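PDB 6R5S: probable adhesion protein from Pseudomonas aeruginosa, which probably captures zinc or other divalent metals in the periplasm as the solute-binding component of an uptake system, and can hold iron(II) or manganese(II). Local coordinates for residues Y43-E48 / A70-A75; V64-F69 / N109-L114; R172-H177 / K221-E226; E226-S231 / S247-S252. All coordinates share one frame; numbering follows the deposited sequence.

Interaction 1: Y43-E48 / A70-A75; sequences YEPRAE and AERMIA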
loop_
_atom_site.group_PDB
_atom_site.type_symbol
_atom_site.label_atom_id
_atom_site.label_comp_id
_atom_site.label_asym_id
_atom_site.label_seq_id
_atom_site.Cartn_x
_atom_site.Cartn_y
_atom_site.Cartn_z
ATOM N N TYR A 43 -7.102 13.336 -5.602
ATOM C CA TYR A 43 -6.192 14.393 -6.046
ATOM C C TYR A 43 -6.173 14.639 -7.550
ATOM O O TYR A 43 -5.801 13.767 -8.353
ATOM C CB TYR A 43 -4.748 14.197 -5.528
ATOM C CG TYR A 43 -3.787 15.266 -6.014
ATOM C CD1 TYR A 43 -3.659 16.476 -5.338
ATOM C CD2 TYR A 43 -3.041 15.086 -7.176
ATOM C CE1 TYR A 43 -2.811 17.481 -5.806
ATOM C CE2 TYR A 43 -2.195 16.081 -7.656
ATOM C CZ TYR A 43 -2.071 17.276 -6.961
ATOM O OH TYR A 43 -1.227 18.253 -7.443
ATOM N N GLU A 44 -6.529 15.895 -7.889
ATOM C CA GLU A 44 -6.539 16.473 -9.225
ATOM C C GLU A 44 -5.363 17.464 -9.280
ATOM O O GLU A 44 -5.373 18.430 -8.502
ATOM C CB GLU A 44 -7.891 17.164 -9.509
ATOM C CG GLU A 44 -8.296 17.155 -10.979
ATOM C CD GLU A 44 -8.354 15.799 -11.666
ATOM O OE1 GLU A 44 -9.133 14.926 -11.217
ATOM O OE2 GLU A 44 -7.614 15.611 -12.659
ATOM N N PRO A 45 -4.319 17.182 -10.124
ATOM C CA PRO A 45 -3.125 18.061 -10.188
ATOM C C PRO A 45 -3.356 19.585 -10.071
ATOM O O PRO A 45 -4.261 20.123 -10.713
ATOM C CB PRO A 45 -2.488 17.679 -11.529
ATOM C CG PRO A 45 -2.822 16.222 -11.696
ATOM C CD PRO A 45 -4.173 16.023 -11.042
ATOM N N ARG A 46 -2.555 20.267 -9.203
ATOM C CA ARG A 46 -2.638 21.727 -8.981
ATOM C C ARG A 46 -1.391 22.503 -9.435
ATOM O O ARG A 46 -0.294 21.949 -9.470
ATOM C CB ARG A 46 -2.933 22.082 -7.517
ATOM C CG ARG A 46 -4.312 21.672 -7.000
ATOM C CD ARG A 46 -4.481 21.988 -5.515
ATOM N NE ARG A 46 -3.191 22.040 -4.815
ATOM C CZ ARG A 46 -3.037 22.171 -3.502
ATOM N NH1 ARG A 46 -4.096 22.251 -2.706
ATOM N NH2 ARG A 46 -1.823 22.223 -2.975
ATOM N N ALA A 47 -1.573 23.807 -9.731
ATOM C CA ALA A 47 -0.539 24.744 -10.190
ATOM C C ALA A 47 0.732 24.787 -9.321
ATOM O O ALA A 47 1.822 24.588 -9.861
ATOM C CB ALA A 47 -1.126 26.134 -10.336
ATOM N N GLU A 48 0.586 25.036 -7.986
ATOM C CA GLU A 48 1.678 25.099 -6.992
ATOM C C GLU A 48 2.465 23.784 -6.886
ATOM O O GLU A 48 3.680 23.808 -6.689
ATOM C CB GLU A 48 1.137 25.536 -5.603
ATOM C CG GLU A 48 2.187 25.737 -4.504
ATOM C CD GLU A 48 3.412 26.589 -4.819
ATOM O OE1 GLU A 48 3.247 27.793 -5.126
ATOM O OE2 GLU A 48 4.543 26.047 -4.747
ATOM N N ALA A 70 1.113 12.029 -11.197
ATOM C CA ALA A 70 2.511 12.430 -11.130
ATOM C C ALA A 70 3.144 12.395 -12.490
ATOM O O ALA A 70 3.887 13.312 -12.830
ATOM C CB ALA A 70 3.265 11.539 -10.178
ATOM N N GLU A 71 2.841 11.362 -13.284
ATOM C CA GLU A 71 3.327 11.217 -14.657
ATOM C C GLU A 71 2.799 12.412 -15.475
ATOM O O GLU A 71 3.566 13.008 -16.234
ATOM C CB GLU A 71 2.915 9.844 -15.253
ATOM C CG GLU A 71 3.689 8.672 -14.638
ATOM C CD GLU A 71 2.983 7.347 -14.379
ATOM O OE1 GLU A 71 2.435 6.762 -15.343
ATOM O OE2 GLU A 71 3.018 6.866 -13.221
ATOM N N ARG A 72 1.530 12.835 -15.216
ATOM C CA ARG A 72 0.889 13.991 -15.862
ATOM C C ARG A 72 1.503 15.315 -15.383
ATOM O O ARG A 72 1.776 16.185 -16.220
ATOM C CB ARG A 72 -0.639 14.009 -15.632
ATOM C CG ARG A 72 -1.401 12.768 -16.115
ATOM C CD ARG A 72 -2.911 12.983 -16.231
ATOM N NE ARG A 72 -3.538 13.376 -14.966
ATOM C CZ ARG A 72 -4.035 12.525 -14.074
ATOM N NH1 ARG A 72 -4.580 12.976 -12.951
ATOM N NH2 ARG A 72 -3.990 11.215 -14.296
HETATM N N MSE A 73 1.704 15.484 -14.044
HETATM C CA MSE A 73 2.238 16.737 -13.505
HETATM C C MSE A 73 3.721 16.922 -13.834
HETATM O O MSE A 73 4.189 18.061 -13.844
HETATM C CB MSE A 73 1.912 16.981 -12.016
HETATM C CG MSE A 73 2.446 15.983 -11.022
HETATM SE SE MSE A 73 1.573 16.190 -9.246
HETATM C CE MSE A 73 2.843 17.389 -8.420
ATOM N N ILE A 74 4.419 15.853 -14.225
ATOM C CA ILE A 74 5.804 15.969 -14.684
ATOM C C ILE A 74 5.835 16.553 -16.123
ATOM O O ILE A 74 6.622 17.458 -16.403
ATOM C CB ILE A 74 6.569 14.628 -14.525
ATOM C CG1 ILE A 74 6.981 14.440 -13.041
ATOM C CG2 ILE A 74 7.793 14.554 -15.478
ATOM C CD1 ILE A 74 7.269 13.041 -12.572
ATOM N N ALA A 75 4.939 16.062 -17.006
ATOM C CA ALA A 75 4.802 16.481 -18.412
ATOM C C ALA A 75 4.462 17.980 -18.605
ATOM O O ALA A 75 4.719 18.533 -19.676
ATOM C CB ALA A 75 3.768 15.607 -19.114
#

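Interaction 2: V64-F69 / N109-L114; sequences VGHDDF and NPHTFL. With FE2 (Fe (II) ion), chain C.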
loop_
_atom_site.group_PDB
_atom_site.type_symbol
_atom_site.label_atom_id
_atom_site.label_comp_id
_atom_site.label_asym_id
_atom_site.label_seq_id
_atom_site.Cartn_x
_atom_site.Cartn_y
_atom_site.Cartn_z
ATOM N N VAL A 64 2.991 1.846 -11.696
ATOM C CA VAL A 64 2.176 0.677 -12.071
ATOM C C VAL A 64 0.655 0.945 -11.872
ATOM O O VAL A 64 -0.162 0.009 -11.928
ATOM C CB VAL A 64 2.656 -0.664 -11.438
ATOM C CG1 VAL A 64 4.061 -1.007 -11.914
ATOM C CG2 VAL A 64 2.608 -0.640 -9.913
ATOM N N GLY A 65 0.298 2.233 -11.758
ATOM C CA GLY A 65 -1.088 2.673 -11.686
ATOM C C GLY A 65 -1.549 3.389 -10.439
ATOM O O GLY A 65 -2.746 3.664 -10.307
ATOM N N HIS A 66 -0.631 3.707 -9.517
ATOM C CA HIS A 66 -1.045 4.414 -8.311
ATOM C C HIS A 66 -0.501 5.853 -8.226
ATOM O O HIS A 66 -0.644 6.502 -7.188
ATOM C CB HIS A 66 -0.756 3.625 -7.034
ATOM C CG HIS A 66 -1.878 3.714 -6.050
ATOM N ND1 HIS A 66 -2.378 4.934 -5.634
ATOM C CD2 HIS A 66 -2.554 2.725 -5.431
ATOM C CE1 HIS A 66 -3.336 4.647 -4.779
ATOM N NE2 HIS A 66 -3.485 3.325 -4.636
ATOM N N ASP A 67 0.068 6.373 -9.326
ATOM C CA ASP A 67 0.538 7.759 -9.376
ATOM C C ASP A 67 0.552 8.301 -10.810
ATOM O O ASP A 67 1.520 8.949 -11.224
ATOM C CB ASP A 67 1.877 7.969 -8.643
ATOM C CG ASP A 67 3.001 7.032 -9.019
ATOM O OD1 ASP A 67 2.858 6.295 -10.031
ATOM O OD2 ASP A 67 4.024 7.033 -8.310
ATOM N N ASP A 68 -0.553 8.055 -11.561
ATOM C CA ASP A 68 -0.680 8.529 -12.936
ATOM C C ASP A 68 -0.667 10.052 -12.944
ATOM O O ASP A 68 -0.063 10.638 -13.842
ATOM C CB ASP A 68 -1.925 7.943 -13.631
ATOM C CG ASP A 68 -1.959 6.414 -13.749
ATOM O OD1 ASP A 68 -0.877 5.797 -13.952
ATOM O OD2 ASP A 68 -3.066 5.835 -13.660
ATOM N N PHE A 69 -1.243 10.686 -11.878
ATOM C CA PHE A 69 -1.295 12.143 -11.660
ATOM C C PHE A 69 0.101 12.772 -11.702
ATOM O O PHE A 69 0.246 13.894 -12.190
ATOM C CB PHE A 69 -2.004 12.493 -10.329
ATOM C CG PHE A 69 -1.416 11.881 -9.080
ATOM C CD1 PHE A 69 -0.412 12.532 -8.373
ATOM C CD2 PHE A 69 -1.903 10.679 -8.578
ATOM C CE1 PHE A 69 0.140 11.959 -7.221
ATOM C CE2 PHE A 69 -1.370 10.121 -7.409
ATOM C CZ PHE A 69 -0.349 10.765 -6.741
ATOM N N ASN A 109 -2.736 -4.647 -10.413
ATOM C CA ASN A 109 -2.981 -4.145 -9.071
ATOM C C ASN A 109 -1.712 -3.277 -8.670
ATOM O O ASN A 109 -0.585 -3.802 -8.618
ATOM C CB ASN A 109 -3.265 -5.300 -8.095
ATOM C CG ASN A 109 -3.740 -4.906 -6.706
ATOM O OD1 ASN A 109 -4.418 -5.671 -6.008
ATOM N ND2 ASN A 109 -3.384 -3.721 -6.247
ATOM N N PRO A 110 -1.881 -1.939 -8.470
ATOM C CA PRO A 110 -0.719 -1.089 -8.177
ATOM C C PRO A 110 -0.277 -1.038 -6.718
ATOM O O PRO A 110 0.678 -0.334 -6.414
ATOM C CB PRO A 110 -1.192 0.288 -8.650
ATOM C CG PRO A 110 -2.665 0.285 -8.405
ATOM C CD PRO A 110 -3.125 -1.131 -8.557
ATOM N N HIS A 111 -0.953 -1.781 -5.820
ATOM C CA HIS A 111 -0.699 -1.758 -4.379
ATOM C C HIS A 111 0.396 -2.705 -3.904
ATOM O O HIS A 111 0.223 -3.405 -2.893
ATOM C CB HIS A 111 -1.999 -2.005 -3.603
ATOM C CG HIS A 111 -3.124 -1.092 -3.973
ATOM N ND1 HIS A 111 -4.006 -1.418 -4.979
ATOM C CD2 HIS A 111 -3.497 0.085 -3.435
ATOM C CE1 HIS A 111 -4.892 -0.444 -5.018
ATOM N NE2 HIS A 111 -4.628 0.484 -4.104
ATOM N N THR A 112 1.557 -2.659 -4.590
ATOM C CA THR A 112 2.770 -3.451 -4.269
ATOM C C THR A 112 3.317 -3.046 -2.908
ATOM O O THR A 112 3.671 -3.908 -2.134
ATOM C CB THR A 112 3.841 -3.258 -5.346
ATOM O OG1 THR A 112 3.992 -1.855 -5.574
ATOM C CG2 THR A 112 3.509 -3.967 -6.650
ATOM N N PHE A 113 3.283 -1.742 -2.586
ATOM C CA PHE A 113 3.688 -1.181 -1.295
ATOM C C PHE A 113 2.945 -1.762 -0.063
ATOM O O PHE A 113 3.446 -1.601 1.051
ATOM C CB PHE A 113 3.595 0.350 -1.287
ATOM C CG PHE A 113 2.286 0.916 -1.776
ATOM C CD1 PHE A 113 1.230 1.119 -0.900
ATOM C CD2 PHE A 113 2.135 1.318 -3.099
ATOM C CE1 PHE A 113 0.025 1.648 -1.352
ATOM C CE2 PHE A 113 0.933 1.853 -3.548
ATOM C CZ PHE A 113 -0.112 2.020 -2.670
ATOM N N LEU A 114 1.787 -2.440 -0.235
ATOM C CA LEU A 114 1.135 -3.043 0.936
ATOM C C LEU A 114 1.514 -4.536 1.052
ATOM O O LEU A 114 0.676 -5.367 1.380
ATOM C CB LEU A 114 -0.381 -2.779 1.017
ATOM C CG LEU A 114 -0.819 -1.313 0.897
ATOM C CD1 LEU A 114 -2.286 -1.196 0.625
ATOM C CD2 LEU A 114 -0.408 -0.467 2.107
HETATM FE FE FE2 C . -5.544 2.499 -3.941
#

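Interaction 3: R172-H177 / K221-E226; sequences RVATIH and KVIFSE. With FE2 (Fe (II) ion), chain C.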
loop_
_atom_site.group_PDB
_atom_site.type_symbol
_atom_site.label_atom_id
_atom_site.label_comp_id
_atom_site.label_asym_id
_atom_site.label_seq_id
_atom_site.Cartn_x
_atom_site.Cartn_y
_atom_site.Cartn_z
ATOM N N ARG A 172 -12.668 -17.633 3.687
ATOM C CA ARG A 172 -12.852 -16.658 2.634
ATOM C C ARG A 172 -12.815 -15.278 3.238
ATOM O O ARG A 172 -13.305 -15.042 4.342
ATOM C CB ARG A 172 -14.163 -16.908 1.900
ATOM C CG ARG A 172 -14.203 -18.246 1.178
ATOM C CD ARG A 172 -15.022 -18.072 -0.053
ATOM N NE ARG A 172 -15.242 -19.318 -0.772
ATOM C CZ ARG A 172 -14.751 -19.563 -1.982
ATOM N NH1 ARG A 172 -13.977 -18.668 -2.589
ATOM N NH2 ARG A 172 -15.022 -20.703 -2.593
ATOM N N VAL A 173 -12.229 -14.374 2.482
ATOM C CA VAL A 173 -11.946 -12.974 2.805
ATOM C C VAL A 173 -12.424 -12.072 1.643
ATOM O O VAL A 173 -12.385 -12.481 0.488
ATOM C CB VAL A 173 -10.410 -12.902 3.089
ATOM C CG1 VAL A 173 -9.754 -11.637 2.573
ATOM C CG2 VAL A 173 -10.127 -13.102 4.562
ATOM N N ALA A 174 -12.930 -10.879 1.963
ATOM C CA ALA A 174 -13.365 -9.883 0.978
ATOM C C ALA A 174 -12.850 -8.542 1.437
ATOM O O ALA A 174 -12.603 -8.364 2.632
ATOM C CB ALA A 174 -14.875 -9.843 0.874
ATOM N N THR A 175 -12.637 -7.608 0.500
ATOM C CA THR A 175 -12.148 -6.263 0.815
ATOM C C THR A 175 -12.963 -5.256 0.022
ATOM O O THR A 175 -13.456 -5.590 -1.060
ATOM C CB THR A 175 -10.606 -6.135 0.615
ATOM O OG1 THR A 175 -10.253 -6.282 -0.751
ATOM C CG2 THR A 175 -9.803 -7.153 1.404
ATOM N N ILE A 176 -13.140 -4.040 0.567
ATOM C CA ILE A 176 -13.842 -2.943 -0.099
ATOM C C ILE A 176 -12.922 -2.435 -1.230
ATOM O O ILE A 176 -13.263 -2.548 -2.399
ATOM C CB ILE A 176 -14.178 -1.839 0.942
ATOM C CG1 ILE A 176 -15.077 -2.376 2.090
ATOM C CG2 ILE A 176 -14.742 -0.570 0.307
ATOM C CD1 ILE A 176 -16.389 -3.033 1.712
ATOM N N HIS A 177 -11.729 -1.955 -0.864
ATOM C CA HIS A 177 -10.686 -1.466 -1.772
ATOM C C HIS A 177 -9.822 -2.656 -2.259
ATOM O O HIS A 177 -9.500 -3.540 -1.471
ATOM C CB HIS A 177 -9.814 -0.437 -1.000
ATOM C CG HIS A 177 -9.069 0.517 -1.874
ATOM N ND1 HIS A 177 -9.690 1.595 -2.450
ATOM C CD2 HIS A 177 -7.759 0.540 -2.211
ATOM C CE1 HIS A 177 -8.754 2.216 -3.152
ATOM N NE2 HIS A 177 -7.576 1.627 -3.026
ATOM N N LYS A 221 -16.312 -15.122 4.922
ATOM C CA LYS A 221 -16.218 -15.017 6.378
ATOM C C LYS A 221 -15.916 -13.597 6.890
ATOM O O LYS A 221 -16.673 -13.100 7.739
ATOM C CB LYS A 221 -15.205 -16.052 6.926
ATOM C CG LYS A 221 -15.374 -17.474 6.360
ATOM C CD LYS A 221 -16.697 -18.174 6.776
ATOM C CE LYS A 221 -16.884 -19.507 6.097
ATOM N NZ LYS A 221 -17.925 -20.321 6.764
ATOM N N VAL A 222 -14.817 -12.956 6.407
ATOM C CA VAL A 222 -14.466 -11.624 6.902
ATOM C C VAL A 222 -14.440 -10.597 5.782
ATOM O O VAL A 222 -14.380 -10.966 4.608
ATOM C CB VAL A 222 -13.183 -11.573 7.792
ATOM C CG1 VAL A 222 -12.923 -12.889 8.513
ATOM C CG2 VAL A 222 -11.962 -11.149 7.025
ATOM N N ILE A 223 -14.554 -9.299 6.155
ATOM C CA ILE A 223 -14.469 -8.169 5.228
ATOM C C ILE A 223 -13.506 -7.131 5.784
ATOM O O ILE A 223 -13.630 -6.712 6.946
ATOM C CB ILE A 223 -15.822 -7.570 4.748
ATOM C CG1 ILE A 223 -15.637 -6.649 3.529
ATOM C CG2 ILE A 223 -16.615 -6.882 5.865
ATOM C CD1 ILE A 223 -16.757 -6.743 2.562
ATOM N N PHE A 224 -12.509 -6.762 4.952
ATOM C CA PHE A 224 -11.510 -5.753 5.293
ATOM C C PHE A 224 -11.836 -4.380 4.689
ATOM O O PHE A 224 -11.570 -4.133 3.508
ATOM C CB PHE A 224 -10.092 -6.205 4.958
ATOM C CG PHE A 224 -9.597 -7.396 5.740
ATOM C CD1 PHE A 224 -9.146 -7.252 7.051
ATOM C CD2 PHE A 224 -9.530 -8.657 5.149
ATOM C CE1 PHE A 224 -8.672 -8.353 7.765
ATOM C CE2 PHE A 224 -9.022 -9.752 5.856
ATOM C CZ PHE A 224 -8.593 -9.591 7.160
ATOM N N SER A 225 -12.430 -3.504 5.522
ATOM C CA SER A 225 -12.791 -2.139 5.155
ATOM C C SER A 225 -11.595 -1.147 5.314
ATOM O O SER A 225 -10.500 -1.541 5.734
ATOM C CB SER A 225 -14.028 -1.671 5.932
ATOM O OG SER A 225 -13.758 -1.458 7.307
ATOM N N GLU A 226 -11.823 0.141 4.961
ATOM C CA GLU A 226 -10.829 1.211 5.000
ATOM C C GLU A 226 -10.817 2.065 6.277
ATOM O O GLU A 226 -11.828 2.657 6.649
ATOM C CB GLU A 226 -10.985 2.114 3.768
ATOM C CG GLU A 226 -10.227 1.636 2.542
ATOM C CD GLU A 226 -8.726 1.443 2.644
ATOM O OE1 GLU A 226 -8.034 2.209 3.360
ATOM O OE2 GLU A 226 -8.241 0.507 1.973
HETATM FE FE FE2 C . -5.544 2.499 -3.941
#

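Interaction 4: E226-S231 / S247-S252; sequences EIDFPS and SLSHIS. With FE2 (Fe (II) ion), chain C.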
loop_
_atom_site.group_PDB
_atom_site.type_symbol
_atom_site.label_atom_id
_atom_site.label_comp_id
_atom_site.label_asym_id
_atom_site.label_seq_id
_atom_site.Cartn_x
_atom_site.Cartn_y
_atom_site.Cartn_z
ATOM N N GLU A 226 -11.823 0.141 4.961
ATOM C CA GLU A 226 -10.829 1.211 5.000
ATOM C C GLU A 226 -10.817 2.065 6.277
ATOM O O GLU A 226 -11.828 2.657 6.649
ATOM C CB GLU A 226 -10.985 2.114 3.768
ATOM C CG GLU A 226 -10.227 1.636 2.542
ATOM C CD GLU A 226 -8.726 1.443 2.644
ATOM O OE1 GLU A 226 -8.034 2.209 3.360
ATOM O OE2 GLU A 226 -8.241 0.507 1.973
ATOM N N ILE A 227 -9.641 2.173 6.898
ATOM C CA ILE A 227 -9.382 2.989 8.082
ATOM C C ILE A 227 -9.278 4.454 7.642
ATOM O O ILE A 227 -9.936 5.315 8.235
ATOM C CB ILE A 227 -8.056 2.535 8.781
ATOM C CG1 ILE A 227 -8.251 1.248 9.568
ATOM C CG2 ILE A 227 -7.498 3.633 9.700
ATOM C CD1 ILE A 227 -7.015 0.611 10.127
ATOM N N ASP A 228 -8.419 4.724 6.619
ATOM C CA ASP A 228 -8.045 6.040 6.086
ATOM C C ASP A 228 -9.222 6.880 5.592
ATOM O O ASP A 228 -9.536 7.905 6.220
ATOM C CB ASP A 228 -6.973 5.897 4.993
ATOM C CG ASP A 228 -5.657 5.274 5.423
ATOM O OD1 ASP A 228 -5.397 5.200 6.652
ATOM O OD2 ASP A 228 -4.876 4.883 4.537
ATOM N N PHE A 229 -9.860 6.470 4.474
ATOM C CA PHE A 229 -11.025 7.180 3.923
ATOM C C PHE A 229 -12.202 6.193 3.841
ATOM O O PHE A 229 -12.377 5.516 2.825
ATOM C CB PHE A 229 -10.694 7.905 2.596
ATOM C CG PHE A 229 -9.488 8.827 2.681
ATOM C CD1 PHE A 229 -9.627 10.148 3.087
ATOM C CD2 PHE A 229 -8.218 8.372 2.347
ATOM C CE1 PHE A 229 -8.518 10.995 3.171
ATOM C CE2 PHE A 229 -7.109 9.222 2.424
ATOM C CZ PHE A 229 -7.265 10.526 2.845
ATOM N N PRO A 230 -12.949 6.019 4.967
ATOM C CA PRO A 230 -14.032 5.013 4.990
ATOM C C PRO A 230 -15.204 5.338 4.089
ATOM O O PRO A 230 -15.384 6.489 3.690
ATOM C CB PRO A 230 -14.451 4.955 6.467
ATOM C CG PRO A 230 -13.384 5.690 7.232
ATOM C CD PRO A 230 -12.833 6.703 6.273
ATOM N N SER A 231 -15.987 4.304 3.768
ATOM C CA SER A 231 -17.170 4.341 2.917
ATOM C C SER A 231 -18.430 4.238 3.765
ATOM O O SER A 231 -18.411 3.670 4.866
ATOM C CB SER A 231 -17.133 3.183 1.927
ATOM O OG SER A 231 -15.981 3.251 1.103
ATOM N N SER A 247 -10.691 -3.545 9.799
ATOM C CA SER A 247 -10.211 -2.408 9.026
ATOM C C SER A 247 -8.741 -2.452 8.742
ATOM O O SER A 247 -7.949 -2.853 9.595
ATOM C CB SER A 247 -10.570 -1.102 9.731
ATOM O OG SER A 247 -11.971 -0.893 9.803
ATOM N N LEU A 248 -8.357 -2.015 7.555
ATOM C CA LEU A 248 -6.954 -1.999 7.180
ATOM C C LEU A 248 -6.555 -0.632 6.680
ATOM O O LEU A 248 -7.416 0.191 6.360
ATOM C CB LEU A 248 -6.636 -3.109 6.160
ATOM C CG LEU A 248 -6.633 -4.559 6.686
ATOM C CD1 LEU A 248 -6.417 -5.528 5.591
ATOM C CD2 LEU A 248 -5.561 -4.761 7.690
ATOM N N SER A 249 -5.245 -0.349 6.691
ATOM C CA SER A 249 -4.745 0.947 6.273
ATOM C C SER A 249 -4.031 0.874 4.944
ATOM O O SER A 249 -3.107 0.073 4.766
ATOM C CB SER A 249 -3.827 1.537 7.333
ATOM O OG SER A 249 -3.229 2.720 6.837
ATOM N N HIS A 250 -4.437 1.758 4.024
ATOM C CA HIS A 250 -3.836 1.925 2.704
ATOM C C HIS A 250 -2.492 2.687 2.869
ATOM O O HIS A 250 -1.686 2.686 1.944
ATOM C CB HIS A 250 -4.827 2.725 1.837
ATOM C CG HIS A 250 -4.579 2.711 0.359
ATOM N ND1 HIS A 250 -3.408 3.202 -0.190
ATOM C CD2 HIS A 250 -5.415 2.376 -0.646
ATOM C CE1 HIS A 250 -3.556 3.123 -1.498
ATOM N NE2 HIS A 250 -4.748 2.638 -1.823
ATOM N N ILE A 251 -2.241 3.314 4.058
ATOM C CA ILE A 251 -1.045 4.129 4.402
ATOM C C ILE A 251 -1.058 5.340 3.465
ATOM O O ILE A 251 -0.235 5.433 2.561
ATOM C CB ILE A 251 0.313 3.309 4.427
ATOM C CG1 ILE A 251 0.140 1.923 5.132
ATOM C CG2 ILE A 251 1.452 4.130 5.061
ATOM C CD1 ILE A 251 1.272 0.977 5.095
ATOM N N SER A 252 -2.093 6.196 3.606
ATOM C CA SER A 252 -2.340 7.362 2.745
ATOM C C SER A 252 -2.932 8.571 3.481
ATOM O O SER A 252 -3.096 9.634 2.873
ATOM C CB SER A 252 -3.249 6.974 1.581
ATOM O OG SER A 252 -4.571 6.659 1.990
HETATM FE FE FE2 C . -5.544 2.499 -3.941
#

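Interaction 1: Y43-E48 / A70-A75
A Met-aromatic contact between Tyr43 and Met73 lies where the loop leading into helix 47-52 rests against helix 68-75. Met73 is a selenomethionine, and its SE stands 3.9 Å from Tyr43 OH and 4.1 Å from Tyr43 CE2. It approaches the ring obliquely, at the hydroxyl end, with the two side chains crossing at about a right angle. Tyr43 has its CG anti to the backbone N (chi1 178°), which carries the ring toward the helix although its CB does not start out that way. The hydroxyl has its polar partners within and just after segment 43-48: Arg46 N donates to Tyr43 OH over 3.0 Å, and Asp49 hydrogen-bonds it too. Arg46 is the N-cap residue of helix 47-52, so the tyrosine is tied to the start of that helix. Next to the ring, Pro45 turns its CB toward Met73 CB at 4.5 Å, and its CD meets the edge of the Arg72 guanidinium, 3.6 Å from NH1. Glu44 OE2 lies 4.0 Å from Arg72 NH1, off to one side of the guanidinium plane, so the two charges are near but form no salt bridge. The Tyr43-Met73 core thus rests on dispersion between selenium and ring, with Pro45 packing more loosely on Met73 CB and no hydrogen bond bridging the segments, while Glu44 and Arg72 probably add a mild electrostatic attraction.

Interaction 2: V64-F69 / N109-L114
His66 leaves its backbone beside Pro110 and ends on the iron(II) ion. Its CB touches Pro110 CB at 3.7 Å, at the point where the two loops come together and Gly65 faces the same proline. Beyond it, CG lies near the Phe113 edge that is turned to one face of the imidazole, with ring planes at 66°. CD2 has neighbours from three residues: Phe113 CZ is 3.8 Å from His66 CD2, Pro110 CG comes equally near, and His111 presents a face to it. The imidazoles of His66 and His111 therefore form an offset edge-to-face pair, planes at 83°. At the tip, His66 NE2 binds the iron at 2.3 Å and His111 NE2 binds it at 2.2 Å; the two nitrogens are close because they share the metal. His41, His177, His199 and His250 supply the other ligands. Val64 CG2 packs on the same proline, 4.1 Å from Pro110 CB. In the fold, segment 64-69 follows strand 58-61 and enters helix 68-75, 109-114 precedes helix 116-133, and Phe113 also leans on Pro15 and Tyr19 of helix 14-24.

Interaction 3: R172-H177 / K221-E226
The Phe224 ring is met at its edge by both methyls of Val173 and by Thr175 CG2; Val173 CG2 is 3.8 Å from Phe224 CE2. The Phe224 side chain also touches Leu248 of strand 244-248 and Thr271 and Ala275 of helix 260-279. A second set of flat groups is the His177 imidazole and the Glu226 carboxylate, turned 76° against each other, with Glu226 OE2, hydrogen-bonded to Tyr180, approaching the ring obliquely and lying 3.5 Å from His177 CB. These groups hang on two parallel strands, 173-175 and 222-226, the inner pair of a four-stranded sheet, consistent with a Rossmann-like alpha/beta lobe. Phe224 N donates to Ala174 O over 2.8 Å, nearly straight (165°), and Ala174 N donates to Val222 O over 3.0 Å. A weak bond from Ile176 N to Phe224 O follows. Val173, Thr175, Val222 and Phe224 point to one side of the sheet, where Val173 CG2 meets Val222 CG2 at 3.6 Å. On the other side Ala174 CB reaches Ile223 CD1, which Ile176 CD1 from just past the strand also touches, and helix 234-241 lies over the two isoleucines through Ile237. At the strand end Thr175 OG1 donates to His177 O over 2.9 Å; His177 CG, anti to the backbone N (chi1 -158°), carries the imidazole to the iron(II) ion, NE2 binding at 2.4 Å.

Interaction 4: E226-S231 / S247-S252
Asp228 aims its carboxylate into the turn formed by Ser249, His250, Ile251 and Ser252. Its OD2 accepts from Ser252 OG over 3.1 Å, the hydroxyl coming from above the carboxylate plane, and takes weak bonds from the backbone N of Ser252 and of His250, the last at 3.2 Å. Several donors thus converge on one buried oxygen, which would probably favour the charged form. OD1 lies 3.3 Å from Ser249 OG, at best a weak bond. Ser249 OG itself accepts from Ile251 N at 3.0 Å, an ST turn that helps shape the same bend. His250 has CG anti to the backbone N (chi1 -165°), which swings the imidazole away from the N-H held by Asp228 and sends NE2 to the iron(II) ion, 2.3 Å away. The Glu226 carboxylate crosses His250 obliquely, planes 58° apart, with Glu226 OE1 3.6 Å from His250 CB while its OE2 is hydrogen-bonded to Tyr180. Phe229 brings its ring edge to Ser252, Phe229 CE2 lying 3.6 Å from Ser252 OG. At the start of both segments, Ile227 N donates to Leu248 O over 3.0 Å, extending the parallel pairing of strands 222-226 and 244-248, and Ile227 packs on the CB of Ser247. Asp228 thus acts as a second-shell residue bracing the turn of a metal ligand, mainly through Ser252, a placement common at the C-terminal end of parallel alpha/beta sheets.

In the fold
Interactions 2, 3 and 4 are buried and converge on one iron(II) ion, bringing four of its six histidines; interaction 1 is partly exposed, the side chain of Tyr43 about 12 Å from the metal. Interactions 1 and 2 share helix 68-75 and touch through Tyr43 and Phe69. Interactions 3 and 4 belong to the sheet of strands 193-194, 173-175, 222-226 and 244-248, sharing Glu226 and joined by a probable hydrogen bond from Leu248 N to Ser225 O. The chemistry shifts with place: a selenium-ring contact and an Arg-Glu pair beyond salt-bridge distance at the periphery, imidazole edges and faces at the metal, backbone pairing within the sheet, and carboxylate bonds in the loops beyond it.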